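Local coordinates for protein endoglucanase (Humicola insolens, PDB 1DYS) that hydrolyses internal beta-1,4-glucosidic linkages of cellulose as a family 6 glycoside hydrolase and so contributes to the recycling of plant biomass, at residues N87-D92 with N110-E115; A95-S98 with L102-S105; E115-F120 with I163-S168; S168-Q171 with H176-L179. All blocks are in the same frame, centred on the assembly; numbering follows the deposited sequence.

Interaction 1. Residues N87-D92 with N110-E115; sequences NLPDRD and NRYKNE
Leu88 and Tyr112 bring the two backbones closest, their CA atoms 6.8 Å apart, where a type II beta turn from Leu88 to Arg91 passes a turn of the helix running through 110-115. Both belong to the parallel beta/alpha barrel of glycoside hydrolase family 6: the turn lies in the long loop after strand 79-85, which carries the active-site residue Asp92, and the helix is the 108-126 helix that follows. Tyr112 makes all the helix's side of the contact. Its CG stands anti to the backbone N (chi1 -175°), which sends the ring out from the helix to the loop. Pro89 lies over one face: CD sits 4.1 Å from the ring centroid, 24° off the normal, in a CH-pi contact displaced toward the rim. The rigid, apolar proline ring suits this place, since its CD hydrogens, made somewhat positive by the adjoining nitrogen, meet the pi cloud. Leu88 crosses the ring obliquely, and its CD1 packs 4.2 Å from Tyr112 CZ. The phenol suits a buried site with one polar end: Tyr112 OH hydrogen-bonds to the carboxylate of Glu137, whose OE2 also takes the backbone N of Asn87, so one oxygen ties ring and loop together. With only the methyl of an alanine here, Pro89 CD is likely to lose the ring face it rests on and Glu137 one of its hydrogen-bond partners. Oblique to the ring, the carbonyl O of Asn87 comes to 3.2 Å from Tyr112 CD1.

Interaction 2. Residues A95-S98 with L102-S105; sequences AGES and LKLS
Leu102 meets Ser98 through its backbone: the carbonyl O of Leu102 lies 2.8 Å from Ser98 OG, close enough for a hydrogen bond, although the hydroxyl proton has another possible acceptor. Ser98 suits the spot because its small hydroxyl, swung away from its own backbone N (chi1 -174°), reaches the backbone of 102-105 across the loop and also accepts from the backbone N of Gly100. The side chain of Leu102 turns the other way, to pack on Tyr112 and Asn87. At Lys103 the contact becomes ionic. CG lies 4.1 Å from Ser98 CB, and from there the extended chain, long enough to span the loop, carries NZ to Glu97, where it forms a salt bridge of 2.8 Å with OE2. The ammonium comes to the anti lone pair of OE2, the one facing away from OE1. That other oxygen accepts from the backbone N of Trp330 of the second subunit, so each oxygen has its own partner, one in the loop and one across the interface. The Ser98-Leu102 and Glu97-Lys103 bonds thus join two limbs, on either side of residues 99-101, of the long loop that follows strand 79-85 of the family 6 barrel and carries the active-site Asp92.

Interaction 3. Residues E115-F120 with I163-S168; sequences EYVNPF and IGYAIS
Val117 and Tyr165 supply much of the apolar contact. Val117 CG1 lies 3.7 Å from Tyr165 CE2, approaching the ring obliquely, and its CB comes in at the ring edge. The other methyl, CG2, rests 4.1 Å from Ala166 CB. A branched valine, with one methyl for the ring and one for the alanine, suits this interface, and the small Ala166 lets the backbones approach: its CA is only 6.0 Å from that of Val117.

The polar contact lies at the phenol end. The ring of Tyr165 reaches across the gap to the neighbouring helix, where its OH donates a short hydrogen bond, 2.6 Å long, to Asn118 OD1. The hydroxyl lies in the carbonyl plane on a lone pair, with a C=O...O angle of 128°, while OD1 sits at the edge of the ring near its plane. The amide and the ring are turned 47° from each other. Asparagine suits this place because OD1 can accept from the tyrosine while ND2 donates to a water, which in turn donates to Tyr165 OH, closing one small network. Within the second helix, Ser168 OG returns a bond to the carbonyl O of Tyr165.

The two segments run nearly parallel on the outside of the beta/alpha barrel, their axes 9.9 Å apart and crossing at -15°. Helix 108-126 turns Tyr116 and Phe120 inward onto strand 79-85, whereas Ile163 and Ile167 of helix 150-169 face helix 190-207.

Interaction 4. Residues S168-Q171 with H176-L179; sequences SQLQ and HLYL
Leu177 can be followed outward from the strand toward the loop at 170-171. Its CB begins a side chain whose CG, anti to the carbonyl carbon (chi1 -58°), comes 3.9 Å from the backbone O of Leu170. At CG the chain forks. CD1 lies nearer that same oxygen, 3.5 Å from Leu170 O, and also touches the amide of Gln171, with NE2 at 3.9 Å. Both methyls rest on Leu170 CB, each 3.9 Å away, and CD2 also meets Leu170 CD1 at 4.2 Å. The two leucines cross at about a right angle, so that the fork of Leu177 fits against the root of Leu170. The setting is the alpha-to-beta connection of a parallel beta/alpha barrel: helix 150-169 ends here and the chain turns into strand 175-180, whose neighbours are 132-136 and 215-218. Leucine suits both positions, since each side chain is buried, with Leu177 also on Val134 and Leu170 on Ala121 of helix 108-126. Were the strand to carry a glycine here, Leu170 CB would probably face a gap and Gln171 NE2 would lose the methyl that touches it. That amide is held from beyond the contact: Gln171 NE2 donates to the carbonyl O of Ile167, and OE1 accepts from the backbone N of Lys212.

Interactions 1 and 4 are buried, whereas 2 and 3 are only partly so, and the chemistry follows: apolar packing, with a ring contact in interaction 1, gives way to a salt bridge in 2 and to a mixture of apolar packing and a hydrogen bond with a water in 3. Interaction 2 lies inside the loop closed by interaction 1, and Asp90 joins them by bonding to Leu102 and Leu104. Interactions 1 and 3 share Glu115 on helix 108-126; Tyr112 packs chiefly on the loop, Val117 on helix 150-169. Interactions 3 and 4 share Ser168 on helix 150-169, where Ile163 packs on Leu179. Interactions 1 and 2 lie near the active site, and both segment pairs touch the second subunit.

Interaction 1. Residues N87-D92 with N110-E115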
# COMPACT_ATOMS: atom_id res chain seq x y z
N ASN A 87 11.12 5.34 4.18
CA ASN A 87 11.00 3.86 4.02
C ASN A 87 11.60 3.14 5.20
O ASN A 87 12.14 2.01 5.08
CB ASN A 87 11.63 3.47 2.69
CG ASN A 87 11.13 2.10 2.21
OD1 ASN A 87 10.10 1.60 2.66
ND2 ASN A 87 11.88 1.51 1.30
N LEU A 88 11.48 3.71 6.40
CA LEU A 88 12.07 3.07 7.58
C LEU A 88 11.55 1.68 7.82
O LEU A 88 10.38 1.31 7.63
CB LEU A 88 11.62 3.94 8.80
CG LEU A 88 12.45 3.83 10.08
CD1 LEU A 88 13.87 4.35 9.84
CD2 LEU A 88 11.77 4.62 11.20
N PRO A 89 12.44 0.80 8.25
CA PRO A 89 12.00 -0.54 8.62
C PRO A 89 11.07 -0.41 9.81
O PRO A 89 11.26 0.41 10.75
CB PRO A 89 13.26 -1.35 8.99
CG PRO A 89 14.33 -0.48 8.44
CD PRO A 89 13.88 0.97 8.42
N ASP A 90 9.96 -1.14 9.81
CA ASP A 90 8.93 -1.09 10.83
C ASP A 90 8.34 0.32 10.97
O ASP A 90 8.03 0.83 12.07
CB ASP A 90 9.46 -1.55 12.20
CG ASP A 90 9.69 -3.06 12.23
OD1 ASP A 90 9.54 -3.69 11.15
OD2 ASP A 90 10.04 -3.58 13.31
N ARG A 91 8.22 0.96 9.82
CA ARG A 91 7.67 2.30 9.64
C ARG A 91 6.36 2.50 10.37
O ARG A 91 5.54 1.59 10.44
CB ARG A 91 7.39 2.47 8.13
CG ARG A 91 7.45 3.92 7.66
CD ARG A 91 7.52 4.00 6.14
NE ARG A 91 6.23 3.61 5.51
CZ ARG A 91 6.09 3.67 4.19
NH1 ARG A 91 7.03 4.06 3.32
NH2 ARG A 91 4.88 3.28 3.71
N ASP A 92 6.21 3.68 11.04
CA ASP A 92 5.01 3.98 11.80
C ASP A 92 4.70 2.86 12.80
O ASP A 92 3.61 2.31 12.86
CB ASP A 92 3.80 4.18 10.89
CG ASP A 92 4.00 5.36 9.96
OD1 ASP A 92 4.03 6.48 10.51
OD2 ASP A 92 4.14 5.24 8.71
N ASN A 110 19.38 -3.83 7.01
CA ASN A 110 20.33 -3.92 5.92
C ASN A 110 19.74 -3.48 4.58
O ASN A 110 20.43 -2.78 3.84
CB ASN A 110 20.88 -5.35 5.77
CG ASN A 110 21.93 -5.62 6.83
OD1 ASN A 110 22.03 -6.71 7.42
ND2 ASN A 110 22.74 -4.60 7.10
N ARG A 111 18.51 -3.85 4.27
CA ARG A 111 17.83 -3.52 3.02
C ARG A 111 17.61 -1.98 2.92
O ARG A 111 17.81 -1.39 1.86
CB ARG A 111 16.52 -4.26 2.86
CG ARG A 111 16.59 -5.79 2.88
CD ARG A 111 15.19 -6.41 2.83
NE ARG A 111 15.32 -7.85 2.54
CZ ARG A 111 14.28 -8.69 2.57
NH1 ARG A 111 13.04 -8.28 2.83
NH2 ARG A 111 14.52 -9.97 2.30
N TYR A 112 17.26 -1.39 4.07
CA TYR A 112 17.13 0.07 4.12
C TYR A 112 18.45 0.75 3.81
O TYR A 112 18.49 1.69 3.00
CB TYR A 112 16.71 0.53 5.49
CG TYR A 112 16.42 1.99 5.71
CD1 TYR A 112 15.26 2.59 5.25
CD2 TYR A 112 17.32 2.75 6.43
CE1 TYR A 112 15.03 3.95 5.51
CE2 TYR A 112 17.08 4.10 6.71
CZ TYR A 112 15.91 4.68 6.24
OH TYR A 112 15.70 6.01 6.52
N LYS A 113 19.55 0.28 4.43
CA LYS A 113 20.82 0.92 4.02
C LYS A 113 21.19 0.69 2.56
O LYS A 113 21.55 1.64 1.84
CB LYS A 113 21.97 0.37 4.87
CG LYS A 113 21.72 0.58 6.35
CD LYS A 113 22.91 0.00 7.15
CE LYS A 113 22.81 0.49 8.59
NZ LYS A 113 23.65 -0.33 9.50
N ASN A 114 21.25 -0.57 2.13
CA ASN A 114 21.82 -0.92 0.84
C ASN A 114 20.89 -0.78 -0.34
O ASN A 114 21.40 -0.44 -1.42
CB ASN A 114 22.35 -2.38 0.94
CG ASN A 114 23.36 -2.45 2.09
OD1 ASN A 114 24.21 -1.58 2.23
ND2 ASN A 114 23.28 -3.45 2.96
N GLU A 115 19.61 -1.01 -0.18
CA GLU A 115 18.70 -0.94 -1.32
C GLU A 115 17.90 0.37 -1.36
O GLU A 115 17.30 0.56 -2.43
CB GLU A 115 17.72 -2.13 -1.26
CG GLU A 115 18.37 -3.48 -1.52
CD GLU A 115 17.36 -4.62 -1.57
OE1 GLU A 115 16.46 -4.65 -2.44
OE2 GLU A 115 17.40 -5.49 -0.68

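Interaction 2. Residues A95-S98 with L102-S105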
# COMPACT_ATOMS: atom_id res chain seq x y z
N ALA A 95 1.35 1.58 14.94
CA ALA A 95 0.23 0.83 14.41
C ALA A 95 0.48 -0.67 14.52
O ALA A 95 -0.45 -1.45 14.33
CB ALA A 95 -0.01 1.28 12.99
N GLY A 96 1.70 -1.08 14.90
CA GLY A 96 1.94 -2.49 15.18
C GLY A 96 2.59 -3.35 14.13
O GLY A 96 2.96 -4.50 14.39
N GLU A 97 2.85 -2.76 12.97
CA GLU A 97 3.50 -3.48 11.86
C GLU A 97 4.04 -2.41 10.91
O GLU A 97 3.38 -1.37 10.81
CB GLU A 97 2.45 -4.34 11.13
CG GLU A 97 2.96 -4.93 9.82
CD GLU A 97 1.88 -5.63 9.02
OE1 GLU A 97 0.69 -5.29 9.16
OE2 GLU A 97 2.25 -6.52 8.22
N SER A 98 5.17 -2.60 10.23
CA SER A 98 5.59 -1.56 9.27
C SER A 98 4.43 -1.17 8.34
O SER A 98 3.75 -2.01 7.80
CB SER A 98 6.71 -2.09 8.38
OG SER A 98 7.22 -1.08 7.54
N LEU A 102 9.59 -2.54 4.33
CA LEU A 102 10.71 -3.05 5.12
C LEU A 102 10.30 -3.34 6.56
O LEU A 102 9.60 -2.58 7.20
CB LEU A 102 11.89 -2.07 5.13
CG LEU A 102 12.41 -1.67 3.75
CD1 LEU A 102 13.61 -0.75 3.90
CD2 LEU A 102 12.82 -2.88 2.92
N LYS A 103 10.72 -4.51 6.99
CA LYS A 103 10.45 -4.99 8.35
C LYS A 103 11.76 -5.39 9.00
O LYS A 103 12.60 -6.03 8.35
CB LYS A 103 9.50 -6.19 8.29
CG LYS A 103 8.17 -5.87 7.60
CD LYS A 103 7.17 -6.99 7.71
CE LYS A 103 5.74 -6.46 7.46
NZ LYS A 103 4.80 -7.62 7.65
N LEU A 104 11.93 -5.04 10.28
CA LEU A 104 13.21 -5.37 10.93
C LEU A 104 13.45 -6.86 10.97
O LEU A 104 14.58 -7.27 10.70
CB LEU A 104 13.31 -4.73 12.31
CG LEU A 104 13.45 -3.19 12.32
CD1 LEU A 104 13.27 -2.71 13.74
CD2 LEU A 104 14.80 -2.78 11.74
N SER A 105 12.39 -7.65 11.15
CA SER A 105 12.50 -9.10 11.18
C SER A 105 12.69 -9.74 9.82
O SER A 105 12.76 -10.98 9.74
CB SER A 105 11.24 -9.64 11.87
OG SER A 105 10.07 -9.23 11.18

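Interaction 3. Residues E115-F120 with I163-S168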
# COMPACT_ATOMS: atom_id res chain seq x y z
N GLU A 115 19.61 -1.01 -0.18
CA GLU A 115 18.70 -0.94 -1.32
C GLU A 115 17.90 0.37 -1.36
O GLU A 115 17.30 0.56 -2.43
CB GLU A 115 17.72 -2.13 -1.26
CG GLU A 115 18.37 -3.48 -1.52
CD GLU A 115 17.36 -4.62 -1.57
OE1 GLU A 115 16.46 -4.65 -2.44
OE2 GLU A 115 17.40 -5.49 -0.68
N TYR A 116 17.93 1.14 -0.26
CA TYR A 116 17.13 2.38 -0.28
C TYR A 116 17.99 3.62 -0.01
O TYR A 116 18.06 4.41 -0.96
CB TYR A 116 15.92 2.24 0.63
CG TYR A 116 15.07 3.50 0.68
CD1 TYR A 116 14.17 3.81 -0.34
CD2 TYR A 116 15.22 4.40 1.72
CE1 TYR A 116 13.42 4.98 -0.31
CE2 TYR A 116 14.48 5.59 1.76
CZ TYR A 116 13.58 5.85 0.75
OH TYR A 116 12.83 7.02 0.76
N VAL A 117 18.67 3.70 1.13
CA VAL A 117 19.49 4.90 1.35
C VAL A 117 20.65 5.00 0.35
O VAL A 117 20.82 6.07 -0.26
CB VAL A 117 19.99 4.94 2.81
CG1 VAL A 117 20.91 6.10 3.06
CG2 VAL A 117 18.76 5.04 3.74
N ASN A 118 21.40 3.91 0.10
CA ASN A 118 22.53 4.09 -0.82
C ASN A 118 22.16 4.64 -2.16
O ASN A 118 22.74 5.65 -2.61
CB ASN A 118 23.36 2.81 -0.89
CG ASN A 118 24.06 2.58 0.44
OD1 ASN A 118 24.11 3.33 1.41
ND2 ASN A 118 24.67 1.38 0.51
N PRO A 119 21.19 4.09 -2.84
CA PRO A 119 20.75 4.52 -4.15
C PRO A 119 20.21 5.94 -4.08
O PRO A 119 20.42 6.73 -5.02
CB PRO A 119 19.78 3.51 -4.76
CG PRO A 119 19.70 2.47 -3.69
CD PRO A 119 20.55 2.81 -2.49
N PHE A 120 19.53 6.27 -2.99
CA PHE A 120 19.03 7.62 -2.79
C PHE A 120 20.21 8.60 -2.79
O PHE A 120 20.21 9.58 -3.56
CB PHE A 120 18.27 7.71 -1.47
CG PHE A 120 17.29 8.84 -1.30
CD1 PHE A 120 17.67 10.18 -1.35
CD2 PHE A 120 15.97 8.48 -1.05
CE1 PHE A 120 16.71 11.14 -1.12
CE2 PHE A 120 15.00 9.44 -0.81
CZ PHE A 120 15.40 10.77 -0.88
N ILE A 163 18.12 5.89 10.86
CA ILE A 163 18.03 7.32 10.55
C ILE A 163 19.42 7.97 10.58
O ILE A 163 19.83 8.77 9.71
CB ILE A 163 17.06 8.01 11.52
CG1 ILE A 163 15.63 7.46 11.39
CG2 ILE A 163 17.07 9.50 11.18
CD1 ILE A 163 14.62 8.12 12.33
N GLY A 164 20.21 7.55 11.59
CA GLY A 164 21.59 8.07 11.65
C GLY A 164 22.33 7.72 10.37
O GLY A 164 23.15 8.49 9.89
N TYR A 165 22.09 6.50 9.86
CA TYR A 165 22.73 6.07 8.64
C TYR A 165 22.31 6.94 7.45
O TYR A 165 23.17 7.35 6.66
CB TYR A 165 22.46 4.58 8.34
CG TYR A 165 23.16 4.14 7.07
CD1 TYR A 165 24.51 3.75 7.16
CD2 TYR A 165 22.59 4.09 5.82
CE1 TYR A 165 25.20 3.37 6.04
CE2 TYR A 165 23.29 3.72 4.69
CZ TYR A 165 24.61 3.34 4.80
OH TYR A 165 25.33 2.94 3.70
N ALA A 166 21.02 7.25 7.41
CA ALA A 166 20.55 8.11 6.31
C ALA A 166 21.18 9.51 6.39
O ALA A 166 21.64 9.96 5.34
CB ALA A 166 19.03 8.15 6.46
N ILE A 167 21.30 10.08 7.59
CA ILE A 167 21.94 11.39 7.72
C ILE A 167 23.40 11.24 7.28
O ILE A 167 23.91 12.09 6.56
CB ILE A 167 21.90 11.89 9.17
CG1 ILE A 167 20.43 12.14 9.60
CG2 ILE A 167 22.68 13.17 9.40
CD1 ILE A 167 20.20 12.31 11.08
N SER A 168 24.05 10.18 7.79
CA SER A 168 25.48 10.01 7.45
C SER A 168 25.73 9.93 5.97
O SER A 168 26.80 10.33 5.48
CB SER A 168 26.07 8.77 8.15
OG SER A 168 25.76 7.50 7.57
O HOH W 1 26.35 0.34 3.10

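Interaction 4. Residues S168-Q171 with H176-L179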
# COMPACT_ATOMS: atom_id res chain seq x y z
N SER A 168 24.05 10.18 7.79
CA SER A 168 25.48 10.01 7.45
C SER A 168 25.73 9.93 5.97
O SER A 168 26.80 10.33 5.48
CB SER A 168 26.07 8.77 8.15
OG SER A 168 25.76 7.50 7.57
N GLN A 169 24.82 9.35 5.18
CA GLN A 169 25.03 9.21 3.76
C GLN A 169 24.64 10.41 2.90
O GLN A 169 24.89 10.39 1.70
CB GLN A 169 24.21 8.02 3.21
CG GLN A 169 24.82 6.68 3.62
CD GLN A 169 25.98 6.42 2.67
OE1 GLN A 169 25.85 6.43 1.43
NE2 GLN A 169 27.17 6.27 3.25
N LEU A 170 24.01 11.43 3.48
CA LEU A 170 23.49 12.56 2.74
C LEU A 170 24.11 13.88 3.13
O LEU A 170 23.44 14.90 3.30
CB LEU A 170 21.96 12.61 2.96
CG LEU A 170 21.26 11.40 2.32
CD1 LEU A 170 19.81 11.32 2.81
CD2 LEU A 170 21.27 11.42 0.81
N GLN A 171 25.43 13.85 3.41
CA GLN A 171 26.12 15.10 3.75
C GLN A 171 26.72 15.69 2.47
O GLN A 171 27.60 15.06 1.88
CB GLN A 171 27.24 14.80 4.73
CG GLN A 171 26.87 14.28 6.08
CD GLN A 171 26.04 15.24 6.92
OE1 GLN A 171 26.50 16.33 7.27
NE2 GLN A 171 24.83 14.81 7.24
N HIS A 176 20.15 19.56 1.83
CA HIS A 176 19.72 20.18 3.07
C HIS A 176 18.72 19.29 3.81
O HIS A 176 17.66 19.02 3.27
CB HIS A 176 19.10 21.54 2.74
CG HIS A 176 20.05 22.30 1.84
ND1 HIS A 176 21.17 22.95 2.34
CD2 HIS A 176 20.07 22.43 0.50
CE1 HIS A 176 21.80 23.48 1.30
NE2 HIS A 176 21.17 23.19 0.18
N LEU A 177 19.17 18.77 4.94
CA LEU A 177 18.37 17.77 5.64
C LEU A 177 17.50 18.36 6.71
O LEU A 177 17.94 19.13 7.55
CB LEU A 177 19.32 16.72 6.23
CG LEU A 177 20.22 15.99 5.22
CD1 LEU A 177 21.18 15.05 5.95
CD2 LEU A 177 19.40 15.22 4.21
N TYR A 178 16.21 17.95 6.70
CA TYR A 178 15.25 18.37 7.69
C TYR A 178 14.68 17.11 8.32
O TYR A 178 13.97 16.32 7.67
CB TYR A 178 14.16 19.23 7.03
CG TYR A 178 14.64 20.60 6.54
CD1 TYR A 178 14.64 21.68 7.42
CD2 TYR A 178 15.09 20.78 5.25
CE1 TYR A 178 15.04 22.93 7.00
CE2 TYR A 178 15.53 22.02 4.82
CZ TYR A 178 15.51 23.07 5.70
OH TYR A 178 15.93 24.28 5.20
N LEU A 179 14.99 16.84 9.57
CA LEU A 179 14.54 15.65 10.30
C LEU A 179 13.14 15.88 10.85
O LEU A 179 12.85 16.86 11.54
CB LEU A 179 15.59 15.34 11.39
CG LEU A 179 15.33 14.18 12.32
CD1 LEU A 179 15.24 12.87 11.53
CD2 LEU A 179 16.47 14.09 13.35